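Local coordinates for CRISPR-associated endonuclease Cas9 (Campylobacter jejuni subsp. jejuni serotype O:2, PDB 5X2H), which uses a guide RNA to recognise matching DNA beside a PAM and cleaves both strands with its RuvC-like and HNH nuclease domains, at a contact of chain A with DNA. Numbering follows the deposited sequence.

A contact of chain A with DNA. Residues 631, 679-681, 741. With nucleotides of chain B.
Two successive backbone phosphates of the chain B DNA strand, those of DG2 and DA3, are gripped here by loop residues of this subtype II-C Cas9. Chain B probably carries the PAM, so the contact would clamp the backbone of the PAM strand. The bonds described here go to phosphate oxygens of base-paired nucleotides, which suggests recognition of backbone rather than sequence. The 5' phosphate of DA3 is held through OP1, which takes two donors: the backbone N of Met681 at 2.9 Å, and the side-chain amine NZ of Lys741 in a salt bridge of 2.7 Å. Lys741 reaches it with an extended chain that bends only at its last torsion (chi4 55°), and on the way its CE passes 3.9 Å from C3' of the DG2 sugar.

One nucleotide upstream, Arg631 presents the edge of its guanidinium to the phosphate of DG2, whose phosphorus lies in the guanidinium plane. NH2 of Arg631 makes a salt bridge to OP2 of DG2 at 2.7 Å, short but bent (127° at the hydrogen). The same NH2 of Arg631 also bonds OP1 of DG2, longer at 3.2 Å but straighter. Both partners lie close to the plane, while the link from NH1 to OP1 is weak. The Arg631 chain turns at chi2 and chi3 (-108°) to bring that edge round to the phosphate.

Asp680 is also close to the DNA, yet its carboxylate reaches the DG2 phosphate through a water that joins OD2 to OP1. Its other oxygen, OD1, lies 3.6 Å from C5' of the DG2 deoxyribose. The bridging water probably allows an acidic group to sit beside a phosphate, and the nearby Arg631 and Lys741 would probably ease the crowding of negative charge. The carbonyl O of the preceding Gly679 lies near C5' of DA3.

Behind this first shell, CB of Lys741 packs 4.1 Å above the centre of one guanidinium face of Arg631, which may help hold its orientation.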
ATOM      1  N   ARG A 631      -3.133 -18.806  -9.044  1.00 34.59           N
ATOM      2  CA  ARG A 631      -2.368 -17.848  -8.246  1.00 31.81           C
ATOM      3  C   ARG A 631      -0.986 -18.431  -7.986  1.00 33.04           C
ATOM      4  O   ARG A 631      -0.797 -19.220  -7.057  1.00 31.66           O
ATOM      5  CB  ARG A 631      -3.091 -17.541  -6.939  1.00 32.45           C
ATOM      6  CG  ARG A 631      -4.528 -17.083  -7.108  1.00 35.67           C
ATOM      7  CD  ARG A 631      -4.877 -15.996  -6.103  1.00 42.54           C
ATOM      8  NE  ARG A 631      -5.777 -16.456  -5.053  1.00 42.89           N
ATOM      9  CZ  ARG A 631      -5.454 -16.533  -3.766  1.00 41.16           C
ATOM     10  NH1 ARG A 631      -4.245 -16.173  -3.355  1.00 40.03           N
ATOM     11  NH2 ARG A 631      -6.350 -16.961  -2.888  1.00 38.23           N
ATOM     12  N   GLY A 679       3.234 -20.025   6.679  1.00 33.68           N
ATOM     13  CA  GLY A 679       2.453 -19.078   5.910  1.00 32.42           C
ATOM     14  C   GLY A 679       1.637 -19.793   4.854  1.00 32.07           C
ATOM     15  O   GLY A 679       1.324 -20.981   4.977  1.00 33.96           O
ATOM     16  N   ASP A 680       1.310 -19.065   3.789  1.00 31.69           N
ATOM     17  CA  ASP A 680       0.480 -19.620   2.728  1.00 29.32           C
ATOM     18  C   ASP A 680       1.159 -20.811   2.062  1.00 30.80           C
ATOM     19  O   ASP A 680       2.373 -20.817   1.839  1.00 32.89           O
ATOM     20  CB  ASP A 680       0.174 -18.547   1.678  1.00 28.96           C
ATOM     21  CG  ASP A 680      -0.833 -17.529   2.164  1.00 33.73           C
ATOM     22  OD1 ASP A 680      -1.354 -17.696   3.287  1.00 35.42           O
ATOM     23  OD2 ASP A 680      -1.110 -16.564   1.418  1.00 36.19           O
ATOM     24  N   MET A 681       0.358 -21.829   1.752  1.00 28.80           N
ATOM     25  CA  MET A 681       0.788 -22.951   0.918  1.00 34.16           C
ATOM     26  C   MET A 681       0.426 -22.597  -0.519  1.00 35.95           C
ATOM     27  O   MET A 681      -0.634 -22.965  -1.026  1.00 35.67           O
ATOM     28  CB  MET A 681       0.122 -24.249   1.362  1.00 31.32           C
ATOM     29  CG  MET A 681       0.599 -25.487   0.618  1.00 33.41           C
ATOM     30  SD  MET A 681      -0.525 -26.895   0.778  1.00 36.18           S
ATOM     31  CE  MET A 681      -0.818 -26.893   2.547  1.00 32.60           C
ATOM     32  N   LYS A 741      -3.492 -22.167  -6.047  1.00 30.11           N
ATOM     33  CA  LYS A 741      -4.860 -21.757  -5.761  1.00 31.56           C
ATOM     34  C   LYS A 741      -5.567 -21.350  -7.048  1.00 36.45           C
ATOM     35  O   LYS A 741      -5.031 -20.577  -7.848  1.00 41.06           O
ATOM     36  CB  LYS A 741      -4.870 -20.609  -4.752  1.00 30.56           C
ATOM     37  CG  LYS A 741      -4.500 -21.048  -3.340  1.00 31.51           C
ATOM     38  CD  LYS A 741      -4.585 -19.902  -2.344  1.00 31.72           C
ATOM     39  CE  LYS A 741      -4.328 -20.392  -0.928  1.00 33.11           C
ATOM     40  NZ  LYS A 741      -3.027 -21.112  -0.810  1.00 32.72           N
TER
ATOM     41  P    DG B   2      -6.248 -16.987   0.479  1.00 43.06           P
ATOM     42  OP1  DG B   2      -4.967 -16.500  -0.077  1.00 49.96           O
ATOM     43  OP2  DG B   2      -7.326 -17.437  -0.428  1.00 48.57           O
ATOM     44  O5'  DG B   2      -5.932 -18.164   1.506  1.00 39.55           O
ATOM     45  C5'  DG B   2      -4.870 -18.015   2.428  1.00 39.20           C
ATOM     46  C4'  DG B   2      -4.879 -19.132   3.455  1.00 35.79           C
ATOM     47  O4'  DG B   2      -5.885 -18.875   4.473  1.00 36.51           O
ATOM     48  C3'  DG B   2      -5.196 -20.539   2.912  1.00 35.15           C
ATOM     49  O3'  DG B   2      -4.364 -21.460   3.562  1.00 31.34           O
ATOM     50  C2'  DG B   2      -6.637 -20.741   3.370  1.00 34.50           C
ATOM     51  C1'  DG B   2      -6.517 -20.102   4.735  1.00 36.44           C
ATOM     52  N9   DG B   2      -7.771 -19.891   5.443  1.00 40.18           N
ATOM     53  C8   DG B   2      -9.031 -19.768   4.909  1.00 40.61           C
ATOM     54  N7   DG B   2      -9.960 -19.604   5.813  1.00 41.15           N
ATOM     55  C5   DG B   2      -9.269 -19.637   7.020  1.00 41.37           C
ATOM     56  C6   DG B   2      -9.740 -19.518   8.352  1.00 42.56           C
ATOM     57  O6   DG B   2     -10.904 -19.352   8.744  1.00 46.09           O
ATOM     58  N1   DG B   2      -8.701 -19.601   9.276  1.00 41.18           N
ATOM     59  C2   DG B   2      -7.377 -19.783   8.956  1.00 39.83           C
ATOM     60  N2   DG B   2      -6.518 -19.841   9.981  1.00 38.08           N
ATOM     61  N3   DG B   2      -6.926 -19.899   7.717  1.00 39.21           N
ATOM     62  C4   DG B   2      -7.924 -19.815   6.805  1.00 40.84           C
ATOM     63  P    DA B   3      -3.400 -22.441   2.744  1.00 32.68           P
ATOM     64  OP1  DA B   3      -2.579 -21.603   1.844  1.00 32.55           O
ATOM     65  OP2  DA B   3      -4.204 -23.549   2.179  1.00 32.67           O
ATOM     66  O5'  DA B   3      -2.480 -23.052   3.901  1.00 33.89           O
ATOM     67  C5'  DA B   3      -1.759 -22.171   4.767  1.00 32.21           C
ATOM     68  C4'  DA B   3      -1.757 -22.682   6.201  1.00 32.04           C
ATOM     69  O4'  DA B   3      -3.010 -22.338   6.853  1.00 32.65           O
ATOM     70  C3'  DA B   3      -1.589 -24.195   6.352  1.00 30.64           C
ATOM     71  O3'  DA B   3      -0.652 -24.471   7.377  1.00 29.65           O
ATOM     72  C2'  DA B   3      -2.995 -24.680   6.714  1.00 31.38           C
ATOM     73  C1'  DA B   3      -3.561 -23.484   7.468  1.00 35.21           C
ATOM     74  N9   DA B   3      -5.022 -23.385   7.404  1.00 36.49           N
ATOM     75  C8   DA B   3      -5.800 -23.367   6.277  1.00 35.35           C
ATOM     76  N7   DA B   3      -7.087 -23.263   6.523  1.00 34.58           N
ATOM     77  C5   DA B   3      -7.158 -23.209   7.905  1.00 35.06           C
ATOM     78  C6   DA B   3      -8.245 -23.102   8.798  1.00 35.81           C
ATOM     79  N6   DA B   3      -9.520 -23.025   8.402  1.00 34.09           N
ATOM     80  N1   DA B   3      -7.970 -23.078  10.118  1.00 34.61           N
ATOM     81  C2   DA B   3      -6.695 -23.158  10.511  1.00 33.16           C
ATOM     82  N3   DA B   3      -5.593 -23.262   9.769  1.00 32.12           N
ATOM     83  C4   DA B   3      -5.895 -23.280   8.463  1.00 34.04           C
TER
HETATM   84  O   HOH W   1      -3.031 -15.061   1.023  1.00 33.56           O